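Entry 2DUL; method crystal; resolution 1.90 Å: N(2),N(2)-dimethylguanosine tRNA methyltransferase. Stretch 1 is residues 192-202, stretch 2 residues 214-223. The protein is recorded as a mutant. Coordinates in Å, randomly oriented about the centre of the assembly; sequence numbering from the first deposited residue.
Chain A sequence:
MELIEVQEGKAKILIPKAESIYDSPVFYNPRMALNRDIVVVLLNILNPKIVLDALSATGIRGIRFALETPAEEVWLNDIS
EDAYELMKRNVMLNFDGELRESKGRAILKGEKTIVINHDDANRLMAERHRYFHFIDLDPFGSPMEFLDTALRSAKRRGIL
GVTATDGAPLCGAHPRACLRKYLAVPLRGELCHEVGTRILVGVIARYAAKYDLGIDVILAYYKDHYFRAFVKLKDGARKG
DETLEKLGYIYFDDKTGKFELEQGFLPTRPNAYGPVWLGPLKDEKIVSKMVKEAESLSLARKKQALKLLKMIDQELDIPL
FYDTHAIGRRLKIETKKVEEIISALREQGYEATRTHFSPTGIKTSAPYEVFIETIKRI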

# COMPACT_ATOMS: atom_id res chain seq x y z
N CYS A 192 -12.51 1.07 -9.92
CA CYS A 192 -12.13 1.95 -8.81
C CYS A 192 -11.08 1.45 -7.82
O CYS A 192 -10.25 2.24 -7.37
CB CYS A 192 -13.38 2.41 -8.04
SG CYS A 192 -14.18 1.17 -7.02
N HIS A 193 -11.08 0.16 -7.50
CA HIS A 193 -10.08 -0.36 -6.57
C HIS A 193 -8.68 -0.13 -7.14
O HIS A 193 -7.77 0.29 -6.42
CB HIS A 193 -10.30 -1.85 -6.32
CG HIS A 193 -11.57 -2.16 -5.58
ND1 HIS A 193 -12.08 -3.44 -5.48
CD2 HIS A 193 -12.43 -1.36 -4.91
CE1 HIS A 193 -13.20 -3.41 -4.78
NE2 HIS A 193 -13.44 -2.16 -4.42
N GLU A 194 -8.50 -0.39 -8.43
CA GLU A 194 -7.18 -0.19 -9.02
C GLU A 194 -6.88 1.29 -9.26
O GLU A 194 -5.76 1.74 -9.01
CB GLU A 194 -7.01 -0.96 -10.33
CG GLU A 194 -5.56 -0.86 -10.84
CD GLU A 194 -5.28 -1.68 -12.07
OE1 GLU A 194 -5.98 -2.69 -12.31
OE2 GLU A 194 -4.32 -1.33 -12.80
N VAL A 195 -7.86 2.04 -9.77
CA VAL A 195 -7.64 3.47 -10.02
C VAL A 195 -7.28 4.17 -8.71
O VAL A 195 -6.35 4.99 -8.67
CB VAL A 195 -8.89 4.12 -10.65
CG1 VAL A 195 -8.71 5.64 -10.75
CG2 VAL A 195 -9.12 3.54 -12.04
N GLY A 196 -7.99 3.83 -7.64
CA GLY A 196 -7.70 4.42 -6.35
C GLY A 196 -6.28 4.09 -5.92
O GLY A 196 -5.58 4.93 -5.34
N THR A 197 -5.86 2.86 -6.20
CA THR A 197 -4.52 2.42 -5.84
C THR A 197 -3.49 3.20 -6.67
O THR A 197 -2.45 3.61 -6.15
CB THR A 197 -4.34 0.90 -6.09
OG1 THR A 197 -5.22 0.17 -5.21
CG2 THR A 197 -2.92 0.47 -5.81
N ARG A 198 -3.78 3.41 -7.95
CA ARG A 198 -2.87 4.15 -8.81
C ARG A 198 -2.87 5.64 -8.48
O ARG A 198 -1.87 6.32 -8.69
CB ARG A 198 -3.22 3.93 -10.29
CG ARG A 198 -2.82 2.55 -10.77
CD ARG A 198 -3.23 2.28 -12.21
NE ARG A 198 -2.87 0.91 -12.57
CZ ARG A 198 -1.64 0.52 -12.91
NH1 ARG A 198 -1.41 -0.75 -13.21
NH2 ARG A 198 -0.65 1.41 -12.97
N ILE A 199 -3.99 6.14 -7.94
CA ILE A 199 -4.06 7.54 -7.53
C ILE A 199 -3.14 7.72 -6.32
O ILE A 199 -2.40 8.70 -6.23
CB ILE A 199 -5.51 7.96 -7.15
CG1 ILE A 199 -6.35 8.15 -8.42
CG2 ILE A 199 -5.49 9.28 -6.36
CD1 ILE A 199 -7.84 8.35 -8.16
N LEU A 200 -3.17 6.76 -5.40
CA LEU A 200 -2.33 6.82 -4.21
C LEU A 200 -0.85 6.82 -4.60
O LEU A 200 -0.07 7.63 -4.11
CB LEU A 200 -2.60 5.62 -3.30
CG LEU A 200 -2.49 5.78 -1.78
CD1 LEU A 200 -2.23 4.41 -1.17
CD2 LEU A 200 -1.38 6.74 -1.41
N VAL A 201 -0.46 5.90 -5.47
CA VAL A 201 0.94 5.84 -5.90
C VAL A 201 1.30 7.14 -6.59
O VAL A 201 2.37 7.70 -6.36
CB VAL A 201 1.18 4.66 -6.87
CG1 VAL A 201 2.63 4.69 -7.37
CG2 VAL A 201 0.89 3.33 -6.16
N GLY A 202 0.39 7.62 -7.44
CA GLY A 202 0.62 8.85 -8.17
C GLY A 202 0.83 10.08 -7.31
O GLY A 202 1.64 10.94 -7.65
N GLY A 214 12.66 10.27 -7.05
CA GLY A 214 11.72 9.56 -7.89
C GLY A 214 11.28 8.37 -7.07
O GLY A 214 11.66 8.25 -5.90
N ILE A 215 10.47 7.49 -7.64
CA ILE A 215 10.04 6.30 -6.92
C ILE A 215 9.94 5.09 -7.82
O ILE A 215 9.77 5.21 -9.04
CB ILE A 215 8.64 6.46 -6.24
CG1 ILE A 215 7.56 6.64 -7.31
CG2 ILE A 215 8.65 7.62 -5.25
CD1 ILE A 215 6.14 6.41 -6.80
N ASP A 216 10.08 3.92 -7.20
CA ASP A 216 9.92 2.64 -7.87
C ASP A 216 8.90 1.96 -6.96
O ASP A 216 9.06 1.97 -5.74
CB ASP A 216 11.21 1.82 -7.86
CG ASP A 216 12.10 2.11 -9.05
OD1 ASP A 216 11.58 2.60 -10.08
OD2 ASP A 216 13.31 1.82 -8.97
N VAL A 217 7.85 1.40 -7.54
CA VAL A 217 6.86 0.73 -6.72
C VAL A 217 7.35 -0.67 -6.37
O VAL A 217 7.75 -1.44 -7.24
CB VAL A 217 5.51 0.61 -7.45
CG1 VAL A 217 4.51 -0.14 -6.57
CG2 VAL A 217 4.98 1.99 -7.78
N ILE A 218 7.36 -0.98 -5.08
CA ILE A 218 7.78 -2.30 -4.62
C ILE A 218 6.55 -3.19 -4.66
O ILE A 218 6.57 -4.29 -5.22
CB ILE A 218 8.32 -2.24 -3.18
CG1 ILE A 218 9.59 -1.39 -3.14
CG2 ILE A 218 8.59 -3.65 -2.67
CD1 ILE A 218 10.04 -1.02 -1.73
N LEU A 219 5.47 -2.70 -4.08
CA LEU A 219 4.21 -3.43 -4.03
C LEU A 219 3.08 -2.49 -3.64
O LEU A 219 3.18 -1.77 -2.66
CB LEU A 219 4.30 -4.56 -2.99
CG LEU A 219 2.98 -5.25 -2.63
CD1 LEU A 219 2.43 -5.97 -3.86
CD2 LEU A 219 3.22 -6.24 -1.50
N ALA A 220 2.02 -2.50 -4.43
CA ALA A 220 0.86 -1.67 -4.15
C ALA A 220 -0.35 -2.55 -4.43
O ALA A 220 -0.41 -3.21 -5.46
CB ALA A 220 0.84 -0.44 -5.03
N TYR A 221 -1.31 -2.55 -3.51
CA TYR A 221 -2.47 -3.39 -3.68
C TYR A 221 -3.69 -2.87 -2.92
O TYR A 221 -3.59 -1.94 -2.13
CB TYR A 221 -2.13 -4.81 -3.21
CG TYR A 221 -1.84 -4.93 -1.72
CD1 TYR A 221 -2.87 -5.16 -0.81
CD2 TYR A 221 -0.54 -4.81 -1.23
CE1 TYR A 221 -2.62 -5.26 0.56
CE2 TYR A 221 -0.28 -4.91 0.14
CZ TYR A 221 -1.32 -5.14 1.03
OH TYR A 221 -1.08 -5.24 2.38
N TYR A 222 -4.83 -3.49 -3.20
CA TYR A 222 -6.09 -3.15 -2.56
C TYR A 222 -6.55 -4.38 -1.79
O TYR A 222 -6.40 -5.51 -2.27
CB TYR A 222 -7.15 -2.78 -3.60
CG TYR A 222 -8.54 -2.68 -3.01
CD1 TYR A 222 -8.95 -1.53 -2.34
CD2 TYR A 222 -9.42 -3.76 -3.08
CE1 TYR A 222 -10.20 -1.45 -1.75
CE2 TYR A 222 -10.68 -3.69 -2.48
CZ TYR A 222 -11.06 -2.54 -1.81
OH TYR A 222 -12.29 -2.47 -1.21
N LYS A 223 -7.12 -4.17 -0.61
CA LYS A 223 -7.61 -5.28 0.20
C LYS A 223 -8.63 -4.82 1.23
O LYS A 223 -8.33 -3.97 2.07
CB LYS A 223 -6.46 -5.99 0.90
CG LYS A 223 -6.86 -7.26 1.66
CD LYS A 223 -7.25 -8.37 0.69
CE LYS A 223 -7.44 -9.70 1.40
NZ LYS A 223 -8.65 -9.71 2.27

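The helix 192–202 lies across the strand 219–223 at 141°, nearer antiparallel than parallel, with the axes 8.1 Å apart at their closest. It meets the strand through one stripe of side chains, His193, Thr197 and Val201, spaced one helical turn apart.

At the first turn the match is flat against flat. The imidazole of His193 stacks face to face on the ring of Tyr222, centroids 3.8 Å apart and planes only 15° from parallel, and ND1 of His193 comes within 3.3 Å of CE2 of Tyr222. Two planar side chains can approach this closely because neither presents a bump to the other.

One turn on, a small residue suits the space. Thr197 meets the strand with both branches: CG2 lies 3.9 Å from CB of Ala220, and OG1 lies 3.9 Å from CB of Tyr222. OG1 also donates a hydrogen bond to His193 O (2.8 Å), so the hydroxyl is satisfied within the helix even as it packs against the strand.

Val201 is the branched knob at the far end. Its CG2 sits 3.9 Å from CB of Ala220, whose short side chain thus touches two successive turns. Its CG1 reaches the preceding strand, 3.6 Å from CG2 of Val217 and 4.0 Å from CD1 of Ile215. The chain turns a corner at Ile218, and these apolar groups together form a hollow that receives the valine.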